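Local coordinates for protein myosin-2 (Saccharomyces cerevisiae, PDB 6IXO) that transports organelles and other cargo along polarized actin cables, using the globular tail domain represented here to bind receptor proteins on the cargo, at residues F35-A40 against K217-E222; R49-P54 against W104-R109; D96-G101 against K164-Q169; N223-A228 against D379-I384. All coordinates share one frame; numbering follows the deposited sequence. Where two conformers were deposited one is given.

Contact 1. Residues F35-A40 against K217-E222; sequences FEVPDA and KSFHIE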
loop_
_atom_site.group_PDB
_atom_site.type_symbol
_atom_site.label_atom_id
_atom_site.label_comp_id
_atom_site.label_asym_id
_atom_site.label_seq_id
_atom_site.Cartn_x
_atom_site.Cartn_y
_atom_site.Cartn_z
ATOM N N PHE A 35 -14.903 13.373 -1.020
ATOM C CA PHE A 35 -13.598 13.611 -1.648
ATOM C C PHE A 35 -13.571 13.220 -3.149
ATOM O O PHE A 35 -14.260 12.273 -3.578
ATOM C CB PHE A 35 -12.496 12.836 -0.905
ATOM C CG PHE A 35 -12.432 11.349 -1.272
ATOM C CD1 PHE A 35 -13.331 10.429 -0.719
ATOM C CD2 PHE A 35 -11.457 10.883 -2.147
ATOM C CE1 PHE A 35 -13.266 9.051 -1.054
ATOM C CE2 PHE A 35 -11.383 9.494 -2.490
ATOM C CZ PHE A 35 -12.297 8.592 -1.932
ATOM N N GLU A 36 -12.782 13.970 -3.917
ATOM C CA GLU A 36 -12.506 13.698 -5.327
ATOM C C GLU A 36 -10.997 13.622 -5.513
ATOM O O GLU A 36 -10.254 14.486 -5.074
ATOM C CB GLU A 36 -13.095 14.771 -6.256
ATOM C CG GLU A 36 -14.628 14.799 -6.324
ATOM C CD GLU A 36 -15.219 13.527 -6.929
ATOM O OE1 GLU A 36 -14.539 12.928 -7.781
ATOM O OE2 GLU A 36 -16.351 13.135 -6.557
ATOM N N VAL A 37 -10.530 12.561 -6.155
ATOM C CA VAL A 37 -9.108 12.369 -6.304
ATOM C C VAL A 37 -8.658 13.039 -7.600
ATOM O O VAL A 37 -9.356 12.960 -8.598
ATOM C CB VAL A 37 -8.767 10.825 -6.318
ATOM C CG1 VAL A 37 -7.304 10.624 -6.479
ATOM C CG2 VAL A 37 -9.218 10.176 -5.024
ATOM N N PRO A 38 -7.500 13.709 -7.607
ATOM C CA PRO A 38 -7.039 14.226 -8.912
ATOM C C PRO A 38 -6.415 13.144 -9.795
ATOM O O PRO A 38 -6.054 12.096 -9.281
ATOM C CB PRO A 38 -5.982 15.257 -8.527
ATOM C CG PRO A 38 -5.485 14.790 -7.193
ATOM C CD PRO A 38 -6.696 14.230 -6.490
ATOM N N ASP A 39 -6.251 13.421 -11.090
ATOM C CA ASP A 39 -5.682 12.455 -12.039
ATOM C C ASP A 39 -4.187 12.159 -11.839
ATOM O O ASP A 39 -3.403 13.062 -11.560
ATOM C CB ASP A 39 -5.912 12.954 -13.467
ATOM C CG ASP A 39 -7.096 12.287 -14.132
ATOM O OD1 ASP A 39 -7.794 11.501 -13.454
ATOM O OD2 ASP A 39 -7.330 12.552 -15.330
ATOM N N ALA A 40 -3.791 10.894 -12.010
ATOM C CA ALA A 40 -2.377 10.505 -11.900
ATOM C C ALA A 40 -1.818 9.868 -13.197
ATOM O O ALA A 40 -2.563 9.261 -13.972
ATOM C CB ALA A 40 -2.187 9.562 -10.739
ATOM N N LYS A 217 3.819 8.444 -7.177
ATOM C CA LYS A 217 4.652 9.504 -7.754
ATOM C C LYS A 217 3.906 10.851 -7.887
ATOM O O LYS A 217 4.401 11.935 -7.468
ATOM C CB LYS A 217 5.180 9.043 -9.130
ATOM C CG LYS A 217 6.175 10.015 -9.722
ATOM C CD LYS A 217 7.097 9.366 -10.749
ATOM C CE LYS A 217 8.232 10.348 -11.113
ATOM N NZ LYS A 217 9.343 9.694 -11.872
ATOM N N SER A 218 2.711 10.791 -8.474
ATOM C CA SER A 218 1.973 12.015 -8.776
ATOM C C SER A 218 1.483 12.652 -7.501
ATOM O O SER A 218 1.357 13.886 -7.446
ATOM C CB SER A 218 0.782 11.769 -9.691
ATOM O OG SER A 218 1.192 11.332 -10.979
ATOM N N PHE A 219 1.184 11.828 -6.489
ATOM C CA PHE A 219 0.625 12.379 -5.245
ATOM C C PHE A 219 1.715 12.717 -4.247
ATOM O O PHE A 219 1.419 12.918 -3.066
ATOM C CB PHE A 219 -0.385 11.420 -4.585
ATOM C CG PHE A 219 -1.637 11.203 -5.393
ATOM C CD1 PHE A 219 -1.830 11.872 -6.603
ATOM C CD2 PHE A 219 -2.610 10.292 -4.963
ATOM C CE1 PHE A 219 -2.968 11.656 -7.378
ATOM C CE2 PHE A 219 -3.748 10.074 -5.723
ATOM C CZ PHE A 219 -3.928 10.762 -6.942
ATOM N N HIS A 220 2.964 12.758 -4.726
ATOM C CA HIS A 220 4.115 13.167 -3.929
ATOM C C HIS A 220 4.302 12.300 -2.692
ATOM O O HIS A 220 4.588 12.792 -1.622
ATOM C CB HIS A 220 3.971 14.654 -3.525
ATOM C CG HIS A 220 3.627 15.545 -4.677
ATOM N ND1 HIS A 220 4.528 15.838 -5.679
ATOM C CD2 HIS A 220 2.477 16.180 -5.003
ATOM C CE1 HIS A 220 3.952 16.635 -6.561
ATOM N NE2 HIS A 220 2.709 16.858 -6.177
ATOM N N ILE A 221 4.142 11.000 -2.840
ATOM C CA ILE A 221 4.322 10.097 -1.711
ATOM C C ILE A 221 5.781 9.741 -1.580
ATOM O O ILE A 221 6.442 9.459 -2.577
ATOM C CB ILE A 221 3.523 8.783 -1.878
ATOM C CG1 ILE A 221 2.035 9.081 -1.974
ATOM C CG2 ILE A 221 3.788 7.850 -0.691
ATOM C CD1 ILE A 221 1.504 9.776 -0.744
ATOM N N GLU A 222 6.267 9.714 -0.350
ATOM C CA GLU A 222 7.665 9.384 -0.064
ATOM C C GLU A 222 8.067 7.979 -0.630
ATOM O O GLU A 222 7.346 7.000 -0.446
ATOM C CB GLU A 222 7.870 9.497 1.460
ATOM C CG GLU A 222 7.786 10.984 2.051
ATOM C CD GLU A 222 6.356 11.492 2.467
ATOM O OE1 GLU A 222 6.277 12.478 3.275
ATOM O OE2 GLU A 222 5.314 10.957 1.992
#
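F219 presses the CZ and CE1 end of its ring against V37 and P38, and the other contacts of 35-40 with 217-222 gather around it. The two side chains V37 and F219 cross at about a right angle, with V37 CG1 coming obliquely to within 3.4 Å of F219 CZ. P38 approaches differently: its carbonyl O lies near the ring plane, 3.4 Å from F219 CZ, while its CG stands 4.0 Å from F219 CE1. A40 CB closes in obliquely, again 4.0 Å from F219 CE1. In F219, chi1 of -66° sets CG anti to the carbonyl carbon, and the ring beyond it reaches from the end of helix 202-218 to the loop. That helix ends in a Schellman motif: I221 N bonds to M216 O, H220 N bonds to K217 O, and H220, with phi of 59°, is the C-prime residue. Next to F219, S218 OG meets A40 CB at 3.8 Å without bonding to it; the hydroxyl is instead engaged by W214 O and by G41 N. V51 and V102 also touch the F219 side chain. No hydrogen bond joins the two segments, so between 35-40 and 217-222 the contact is apolar packing, probably with a small electrostatic contribution from the P38 carbonyl facing the weakly positive ring edge, while the S218 OG bond to G41 N adds a polar tie just beyond.

Contact 2. Residues R49-P54 against W104-R109; sequences RDVVYP and WLANVR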
loop_
_atom_site.group_PDB
_atom_site.type_symbol
_atom_site.label_atom_id
_atom_site.label_comp_id
_atom_site.label_asym_id
_atom_site.label_seq_id
_atom_site.Cartn_x
_atom_site.Cartn_y
_atom_site.Cartn_z
ATOM N N ARG A 49 -1.140 21.081 -3.114
ATOM C CA ARG A 49 -2.436 21.501 -2.596
ATOM C C ARG A 49 -3.622 20.764 -3.260
ATOM O O ARG A 49 -4.665 20.623 -2.640
ATOM C CB ARG A 49 -2.607 23.028 -2.719
ATOM C CG ARG A 49 -3.052 23.518 -4.075
ATOM C CD ARG A 49 -3.026 25.052 -4.094
ATOM N NE ARG A 49 -3.748 25.615 -5.229
ATOM C CZ ARG A 49 -4.132 26.889 -5.308
ATOM N NH1 ARG A 49 -3.874 27.734 -4.312
ATOM N NH2 ARG A 49 -4.785 27.317 -6.380
ATOM N N ASP A 50 -3.457 20.287 -4.495
ATOM C CA ASP A 50 -4.505 19.521 -5.190
ATOM C C ASP A 50 -4.678 18.118 -4.600
ATOM O O ASP A 50 -5.729 17.492 -4.740
ATOM C CB ASP A 50 -4.185 19.392 -6.685
ATOM C CG ASP A 50 -4.152 20.735 -7.408
ATOM O OD1 ASP A 50 -4.869 21.670 -6.978
ATOM O OD2 ASP A 50 -3.408 20.843 -8.414
ATOM N N VAL A 51 -3.632 17.631 -3.948
ATOM C CA VAL A 51 -3.629 16.305 -3.384
ATOM C C VAL A 51 -4.107 16.334 -1.934
ATOM O O VAL A 51 -4.932 15.533 -1.528
ATOM C CB VAL A 51 -2.226 15.664 -3.449
ATOM C CG1 VAL A 51 -2.244 14.295 -2.783
ATOM C CG2 VAL A 51 -1.771 15.552 -4.914
ATOM N N VAL A 52 -3.595 17.273 -1.146
ATOM C CA VAL A 52 -3.947 17.231 0.263
ATOM C C VAL A 52 -4.941 18.344 0.630
ATOM O O VAL A 52 -4.874 18.876 1.727
ATOM C CB VAL A 52 -2.663 17.293 1.149
ATOM C CG1 VAL A 52 -1.813 15.958 0.936
ATOM C CG2 VAL A 52 -1.831 18.539 0.859
ATOM N N TYR A 53 -5.878 18.670 -0.268
ATOM C CA TYR A 53 -6.792 19.789 0.026
ATOM C C TYR A 53 -7.680 19.484 1.267
ATOM O O TYR A 53 -7.954 20.410 2.061
ATOM C CB TYR A 53 -7.647 20.172 -1.214
ATOM C CG TYR A 53 -8.700 19.158 -1.589
ATOM C CD1 TYR A 53 -9.965 19.190 -0.994
ATOM C CD2 TYR A 53 -8.436 18.143 -2.536
ATOM C CE1 TYR A 53 -10.931 18.254 -1.310
ATOM C CE2 TYR A 53 -9.409 17.205 -2.864
ATOM C CZ TYR A 53 -10.651 17.256 -2.246
ATOM O OH TYR A 53 -11.636 16.314 -2.544
ATOM N N PRO A 54 -8.089 18.220 1.502
ATOM C CA PRO A 54 -8.872 18.002 2.725
ATOM C C PRO A 54 -8.056 18.220 3.977
ATOM O O PRO A 54 -8.542 18.906 4.885
ATOM C CB PRO A 54 -9.301 16.520 2.622
ATOM C CG PRO A 54 -9.266 16.247 1.170
ATOM C CD PRO A 54 -8.040 16.951 0.701
ATOM N N TRP A 104 -5.797 9.139 0.431
ATOM C CA TRP A 104 -6.045 9.239 1.869
ATOM C C TRP A 104 -4.768 9.053 2.680
ATOM O O TRP A 104 -4.602 9.692 3.709
ATOM C CB TRP A 104 -7.145 8.250 2.314
ATOM C CG TRP A 104 -8.465 8.827 1.975
ATOM C CD1 TRP A 104 -9.336 8.404 1.030
ATOM C CD2 TRP A 104 -9.014 10.033 2.522
ATOM N NE1 TRP A 104 -10.412 9.239 0.965
ATOM C CE2 TRP A 104 -10.237 10.264 1.864
ATOM C CE3 TRP A 104 -8.587 10.934 3.499
ATOM C CZ2 TRP A 104 -11.045 11.352 2.160
ATOM C CZ3 TRP A 104 -9.389 12.049 3.776
ATOM C CH2 TRP A 104 -10.602 12.234 3.115
ATOM N N LEU A 105 -3.854 8.197 2.225
ATOM C CA LEU A 105 -2.554 8.113 2.891
ATOM C C LEU A 105 -1.850 9.471 2.889
ATOM O O LEU A 105 -1.239 9.873 3.893
ATOM C CB LEU A 105 -1.661 7.048 2.200
ATOM C CG LEU A 105 -2.117 5.575 2.443
ATOM C CD1 LEU A 105 -1.274 4.594 1.558
ATOM C CD2 LEU A 105 -1.999 5.201 3.918
ATOM N N ALA A 106 -1.888 10.158 1.743
ATOM C CA ALA A 106 -1.223 11.467 1.640
ATOM C C ALA A 106 -1.853 12.443 2.655
ATOM O O ALA A 106 -1.151 13.201 3.360
ATOM C CB ALA A 106 -1.357 12.021 0.257
ATOM N N ASN A 107 -3.179 12.415 2.722
ATOM C CA ASN A 107 -3.890 13.395 3.554
ATOM C C ASN A 107 -3.700 13.146 5.040
ATOM O O ASN A 107 -3.512 14.080 5.838
ATOM C CB ASN A 107 -5.373 13.417 3.185
ATOM C CG ASN A 107 -5.630 14.364 2.055
ATOM O OD1 ASN A 107 -5.761 15.603 2.258
ATOM N ND2 ASN A 107 -5.589 13.835 0.828
ATOM N N VAL A 108 -3.723 11.881 5.424
ATOM C CA VAL A 108 -3.515 11.546 6.838
ATOM C C VAL A 108 -2.060 11.825 7.206
ATOM O O VAL A 108 -1.762 12.308 8.315
ATOM C CB VAL A 108 -3.916 10.084 7.136
ATOM C CG1 VAL A 108 -3.465 9.673 8.528
ATOM C CG2 VAL A 108 -5.445 9.933 6.999
ATOM N N ARG A 109 -1.137 11.592 6.265
ATOM C CA ARG A 109 0.254 11.968 6.552
ATOM C C ARG A 109 0.367 13.481 6.752
ATOM O O ARG A 109 1.161 13.966 7.584
ATOM C CB ARG A 109 1.207 11.534 5.424
ATOM C CG ARG A 109 2.669 11.825 5.748
ATOM C CD ARG A 109 3.107 11.048 6.998
ATOM N NE ARG A 109 4.562 11.137 7.222
ATOM C CZ ARG A 109 5.181 10.602 8.283
ATOM N NH1 ARG A 109 4.464 9.962 9.236
ATOM N NH2 ARG A 109 6.505 10.741 8.407
#
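N107 points its amide into the break between helices 48-51 and 53-67, where V51, V52 and P54 meet it. Its CB leaves helix 97-124 and carries CG to a position 3.8 Å from both V52 CA and P54 CD. OD1 comes closer still, 3.1 Å from V52 CA and also 3.1 Å from P54 CD, and it accepts a hydrogen bond from A55 N in the first turn of helix 53-67. ND2 donates to V51 O over 3.0 Å, with an N-H...O angle of 155° and the donor tilted 23° from the carbonyl plane. The same nitrogen also bonds to F103 O, one turn back in its own helix, so bonds at both amide atoms fix the rotation of the group. Beside it, A106 CB packs 3.9 Å from V51 CG1 and 4.0 Å from V52 CG1; the latter methyl, anti to the carbonyl carbon of V52 (chi1 -67°), comes 3.7 Å from A106 O. A leucine in place of N107 would probably leave V51 O and A55 N without their mates in a buried setting and loosen the link between the helices. With V52 at the N-cap position, this is a break between a weakly bonded helical turn and helix 53-67, bridged to helix 97-124 of the all-helical tail domain by a buried asparagine, with A106 packing beside it.

Contact 3. Residues D96-G101 against K164-Q169; sequences DLIPSG and KKLQKQ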
loop_
_atom_site.group_PDB
_atom_site.type_symbol
_atom_site.label_atom_id
_atom_site.label_comp_id
_atom_site.label_asym_id
_atom_site.label_seq_id
_atom_site.Cartn_x
_atom_site.Cartn_y
_atom_site.Cartn_z
ATOM N N ASP A 96 -11.225 2.302 -8.111
ATOM C CA ASP A 96 -10.789 3.464 -7.349
ATOM C C ASP A 96 -9.842 3.131 -6.218
ATOM O O ASP A 96 -9.268 4.033 -5.592
ATOM C CB ASP A 96 -11.998 4.185 -6.767
ATOM C CG ASP A 96 -12.742 4.963 -7.803
ATOM O OD1 ASP A 96 -12.090 5.378 -8.782
ATOM O OD2 ASP A 96 -13.967 5.147 -7.642
ATOM N N LEU A 97 -9.676 1.845 -5.945
ATOM C CA LEU A 97 -8.953 1.420 -4.745
ATOM C C LEU A 97 -7.551 2.005 -4.618
ATOM O O LEU A 97 -7.168 2.499 -3.559
ATOM C CB LEU A 97 -8.862 -0.118 -4.726
ATOM C CG LEU A 97 -8.067 -0.663 -3.545
ATOM C CD1 LEU A 97 -8.682 -0.309 -2.222
ATOM C CD2 LEU A 97 -8.020 -2.194 -3.722
ATOM N N ILE A 98 -6.774 1.964 -5.690
ATOM C CA ILE A 98 -5.391 2.426 -5.576
ATOM C C ILE A 98 -5.333 3.974 -5.467
ATOM O O ILE A 98 -4.772 4.478 -4.495
ATOM C CB ILE A 98 -4.513 1.920 -6.777
ATOM C CG1 ILE A 98 -4.324 0.393 -6.658
ATOM C CG2 ILE A 98 -3.163 2.649 -6.799
ATOM C CD1 ILE A 98 -3.895 -0.291 -8.060
ATOM N N PRO A 99 -5.908 4.718 -6.437
ATOM C CA PRO A 99 -5.792 6.182 -6.246
ATOM C C PRO A 99 -6.465 6.675 -4.968
ATOM O O PRO A 99 -5.872 7.534 -4.302
ATOM C CB PRO A 99 -6.479 6.784 -7.498
ATOM C CG PRO A 99 -7.239 5.651 -8.120
ATOM C CD PRO A 99 -6.549 4.380 -7.716
ATOM N N SER A 100 -7.637 6.149 -4.592
ATOM C CA SER A 100 -8.283 6.701 -3.385
ATOM C C SER A 100 -7.481 6.358 -2.159
ATOM O O SER A 100 -7.380 7.147 -1.237
ATOM C CB SER A 100 -9.709 6.216 -3.242
ATOM O OG SER A 100 -10.488 6.727 -4.316
ATOM N N GLY A 101 -6.885 5.171 -2.134
ATOM C CA GLY A 101 -6.093 4.823 -0.962
ATOM C C GLY A 101 -4.852 5.680 -0.827
ATOM O O GLY A 101 -4.477 6.092 0.261
ATOM N N LYS A 164 -4.358 -4.657 2.765
ATOM C CA LYS A 164 -5.090 -5.924 2.712
ATOM C C LYS A 164 -6.020 -5.980 1.511
ATOM O O LYS A 164 -6.125 -7.007 0.831
ATOM C CB LYS A 164 -5.884 -6.147 4.006
ATOM C CG LYS A 164 -6.828 -7.379 3.897
ATOM C CD LYS A 164 -7.556 -7.683 5.248
ATOM C CE LYS A 164 -6.551 -7.934 6.402
ATOM N NZ LYS A 164 -5.662 -9.169 6.198
ATOM N N LYS A 165 -6.693 -4.880 1.221
ATOM C CA LYS A 165 -7.551 -4.835 0.037
ATOM C C LYS A 165 -6.746 -5.010 -1.245
ATOM O O LYS A 165 -7.205 -5.685 -2.173
ATOM C CB LYS A 165 -8.342 -3.502 -0.026
ATOM C CG LYS A 165 -9.530 -3.438 0.971
ATOM C CD LYS A 165 -9.987 -1.922 1.107
ATOM C CE LYS A 165 -11.140 -1.831 2.135
ATOM N NZ LYS A 165 -12.354 -2.485 1.630
ATOM N N LEU A 166 -5.559 -4.408 -1.292
ATOM C CA LEU A 166 -4.662 -4.618 -2.430
ATOM C C LEU A 166 -4.303 -6.097 -2.597
ATOM O O LEU A 166 -4.316 -6.601 -3.706
ATOM C CB LEU A 166 -3.362 -3.828 -2.273
ATOM C CG LEU A 166 -3.569 -2.297 -2.334
ATOM C CD1 LEU A 166 -2.191 -1.696 -2.196
ATOM C CD2 LEU A 166 -4.192 -1.799 -3.665
ATOM N N GLN A 167 -3.946 -6.756 -1.501
ATOM C CA GLN A 167 -3.659 -8.191 -1.558
ATOM C C GLN A 167 -4.822 -8.989 -2.120
ATOM O O GLN A 167 -4.608 -9.900 -2.943
ATOM C CB GLN A 167 -3.298 -8.726 -0.167
ATOM C CG GLN A 167 -1.950 -8.171 0.370
ATOM C CD GLN A 167 -1.483 -8.915 1.616
ATOM O OE1 GLN A 167 -2.284 -9.303 2.439
ATOM N NE2 GLN A 167 -0.184 -9.133 1.732
ATOM N N LYS A 168 -6.046 -8.704 -1.667
ATOM C CA LYS A 168 -7.198 -9.458 -2.181
ATOM C C LYS A 168 -7.390 -9.253 -3.681
ATOM O O LYS A 168 -7.783 -10.174 -4.379
ATOM C CB LYS A 168 -8.487 -9.075 -1.451
ATOM C CG LYS A 168 -8.422 -9.246 0.062
ATOM C CD LYS A 168 -8.177 -10.694 0.469
ATOM C CE LYS A 168 -8.113 -10.848 2.008
ATOM N NZ LYS A 168 -9.410 -10.552 2.694
ATOM N N GLN A 169 -7.181 -8.037 -4.177
ATOM C CA GLN A 169 -7.280 -7.806 -5.621
ATOM C C GLN A 169 -6.244 -8.613 -6.341
ATOM O O GLN A 169 -6.507 -9.136 -7.425
ATOM C CB GLN A 169 -7.081 -6.314 -5.979
ATOM C CG GLN A 169 -8.316 -5.474 -5.688
ATOM C CD GLN A 169 -8.384 -4.186 -6.527
ATOM O OE1 GLN A 169 -7.414 -3.812 -7.194
ATOM N NE2 GLN A 169 -9.552 -3.522 -6.515
#
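L97 fits its branched end against K165, L166 and Q169 of helix 134-180, making the close-packed part of this contact. Its CG is anti to the backbone N (chi1 177°), and from there CD2 lies 3.8 Å from L166 CD2 and 3.5 Å from Q169 NE2. L97 and Q169 reach toward each other tip to tip; Q169 NE2, which only packs against the leucine methyl, hydrogen-bonds to G94 O, and this anchors the amide while its CD and NE2 end meets L97 CD2. I98 meets L166 at about a right angle, its CG1 3.7 Å from L166 CD2; F208 and S211 of helix 202-218 pack on I98 as well.

The looser side begins at K165. L97 CD1 touches only the root and middle of that chain, at 3.9 Å from both K165 CB and K165 CD, and the ammonium end turns away to bond with T90 O and L92 O. A sulfate ion, probably from the crystallisation liquor, lies about 4 Å from this side chain.

The axes of the short segments 97-101 and 164-169 make an angle of 168°, nearly antiparallel, and come no nearer than 11.1 Å, so the L97, I98 and L166 side chains bridge a wide separation between two neighbours in the helical bundle of this globular cargo-binding tail.

Contact 4. Residues N223-A228 against D379-I384; sequences NEVFHA and DPFSLI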
loop_
_atom_site.group_PDB
_atom_site.type_symbol
_atom_site.label_atom_id
_atom_site.label_comp_id
_atom_site.label_asym_id
_atom_site.label_seq_id
_atom_site.Cartn_x
_atom_site.Cartn_y
_atom_site.Cartn_z
ATOM N N ASN A 223 9.205 7.903 -1.335
ATOM C CA ASN A 223 9.613 6.672 -2.020
ATOM C C ASN A 223 9.731 5.444 -1.107
ATOM O O ASN A 223 9.521 4.311 -1.559
ATOM C CB ASN A 223 10.947 6.884 -2.758
ATOM C CG ASN A 223 10.767 7.511 -4.140
ATOM O OD1 ASN A 223 9.654 7.558 -4.681
ATOM N ND2 ASN A 223 11.870 7.992 -4.724
ATOM N N GLU A 224 10.078 5.643 0.160
ATOM C CA GLU A 224 10.118 4.513 1.107
ATOM C C GLU A 224 8.780 3.801 1.208
ATOM O O GLU A 224 8.709 2.598 1.435
ATOM C CB GLU A 224 10.508 4.999 2.508
ATOM C CG GLU A 224 11.925 5.471 2.607
ATOM C CD GLU A 224 12.105 6.967 2.307
ATOM O OE1 GLU A 224 11.169 7.647 1.809
ATOM O OE2 GLU A 224 13.212 7.458 2.581
ATOM N N VAL A 225 7.709 4.557 1.068
ATOM C CA VAL A 225 6.394 3.983 1.223
ATOM C C VAL A 225 6.054 3.135 -0.007
ATOM O O VAL A 225 5.482 2.029 0.086
ATOM C CB VAL A 225 5.348 5.089 1.406
ATOM C CG1 VAL A 225 3.949 4.504 1.309
ATOM C CG2 VAL A 225 5.560 5.832 2.770
ATOM N N PHE A 226 6.398 3.668 -1.166
ATOM C CA PHE A 226 6.260 2.904 -2.405
ATOM C C PHE A 226 7.023 1.570 -2.310
ATOM O O PHE A 226 6.500 0.480 -2.657
ATOM C CB PHE A 226 6.768 3.739 -3.589
ATOM C CG PHE A 226 6.880 2.908 -4.888
ATOM C CD1 PHE A 226 5.743 2.542 -5.565
ATOM C CD2 PHE A 226 8.099 2.557 -5.380
ATOM C CE1 PHE A 226 5.802 1.766 -6.774
ATOM C CE2 PHE A 226 8.208 1.786 -6.587
ATOM C CZ PHE A 226 7.046 1.393 -7.280
ATOM N N HIS A 227 8.277 1.647 -1.853
ATOM C CA HIS A 227 9.091 0.440 -1.698
ATOM C C HIS A 227 8.401 -0.578 -0.797
ATOM O O HIS A 227 8.367 -1.766 -1.097
ATOM C CB HIS A 227 10.488 0.761 -1.133
ATOM C CG HIS A 227 11.388 -0.435 -1.083
ATOM N ND1 HIS A 227 11.493 -1.244 0.032
ATOM C CD2 HIS A 227 12.175 -0.999 -2.030
ATOM C CE1 HIS A 227 12.318 -2.245 -0.230
ATOM N NE2 HIS A 227 12.744 -2.119 -1.474
ATOM N N ALA A 228 7.855 -0.122 0.320
ATOM C CA ALA A 228 7.244 -1.065 1.290
ATOM C C ALA A 228 6.021 -1.719 0.690
ATOM O O ALA A 228 5.829 -2.930 0.790
ATOM C CB ALA A 228 6.860 -0.286 2.634
ATOM N N ASP A 379 3.684 0.495 9.554
ATOM C CA ASP A 379 3.299 1.601 8.706
ATOM C C ASP A 379 4.603 2.256 8.214
ATOM O O ASP A 379 5.323 2.862 9.031
ATOM C CB ASP A 379 2.425 2.609 9.520
ATOM C CG ASP A 379 2.125 3.901 8.756
ATOM O OD1 ASP A 379 2.447 4.032 7.533
ATOM O OD2 ASP A 379 1.506 4.785 9.390
ATOM N N PRO A 380 4.875 2.230 6.906
ATOM C CA PRO A 380 6.215 2.706 6.487
ATOM C C PRO A 380 6.327 4.233 6.693
ATOM O O PRO A 380 7.429 4.732 6.811
ATOM C CB PRO A 380 6.287 2.342 5.005
ATOM C CG PRO A 380 4.829 2.336 4.557
ATOM C CD PRO A 380 4.060 1.794 5.750
ATOM N N PHE A 381 5.197 4.932 6.725
ATOM C CA PHE A 381 5.212 6.388 7.089
ATOM C C PHE A 381 5.808 6.633 8.461
ATOM O O PHE A 381 6.400 7.697 8.731
ATOM C CB PHE A 381 3.795 6.962 7.077
ATOM C CG PHE A 381 3.256 7.181 5.695
ATOM C CD1 PHE A 381 3.698 8.254 4.928
ATOM C CD2 PHE A 381 2.341 6.295 5.139
ATOM C CE1 PHE A 381 3.206 8.475 3.639
ATOM C CE2 PHE A 381 1.859 6.493 3.837
ATOM C CZ PHE A 381 2.282 7.589 3.093
ATOM N N SER A 382 5.597 5.683 9.373
ATOM C CA SER A 382 5.966 5.910 10.770
ATOM C C SER A 382 7.500 5.856 10.923
ATOM O O SER A 382 8.048 6.204 11.990
ATOM C CB SER A 382 5.300 4.876 11.686
ATOM O OG SER A 382 5.987 3.626 11.587
ATOM N N LEU A 383 8.179 5.412 9.863
ATOM C CA LEU A 383 9.618 5.202 9.913
ATOM C C LEU A 383 10.387 6.392 9.351
ATOM O O LEU A 383 11.611 6.406 9.371
ATOM C CB LEU A 383 10.026 3.942 9.125
ATOM C CG LEU A 383 9.343 2.650 9.561
ATOM C CD1 LEU A 383 9.841 1.520 8.628
ATOM C CD2 LEU A 383 9.627 2.321 10.997
ATOM N N ILE A 384 9.676 7.365 8.803
ATOM C CA ILE A 384 10.377 8.484 8.196
ATOM C C ILE A 384 9.938 9.813 8.830
ATOM O O ILE A 384 8.842 9.931 9.416
ATOM C CB ILE A 384 10.162 8.531 6.682
ATOM C CG1 ILE A 384 8.726 8.897 6.368
ATOM C CG2 ILE A 384 10.470 7.151 6.024
ATOM C CD1 ILE A 384 8.446 8.835 4.889
#
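E224 meets I384 first: its chain bends at chi2 (90°), and CD lies 4.1 Å from I384 CG2, a loose contact at an exposed glutamate. One residue on, V225 makes a CH-pi contact with F381, with CG2 over the ring face, 3.6 Å from the F381 centroid and 9° off the normal. The same V225 CG2 is 4.0 Å from P380 CG. One turn after E224, A228 CB packs 3.6 Å from P380 CB.

The opposing segment is braced from within. F381 N bonds to D379 OD1 at 3.0 Å in an Asx turn, meeting the carboxylate from above its plane, while S382 OG donates to D379 O at 2.7 Å. L105 and R109 of helix 97-124 also touch F381. An alanine in place of F381 would probably open a gap over V225 CG2, where the ring had lain. With no hydrogen bond between the segments, the chemistry implies that apolar packing joins the start of helix 223-247 to the 3-10 turn 380-383.

Overall arrangement
The four contacts crowd the middle of one elongated helical domain. Centres of contacts 1 and 2 are about 8 Å apart, and a probable hydrogen bond from E36 N to Y53 OH joins them. Contact 3 lies about 14 Å, centre to centre, from contact 1 and about 17 Å from contact 2, with which it shares helix 97-124. Along the chain, contacts 2 and 3 cross one another and both fall between the segments of contact 1; contact 4 comes later, in series. Its centre is about 16 Å from those of contacts 1 and 2 and about 17 Å from that of contact 3; it touches contact 2 through R109 and contact 1 through E222. Segments far apart in sequence are thereby packed against helix 97-124 and its neighbours.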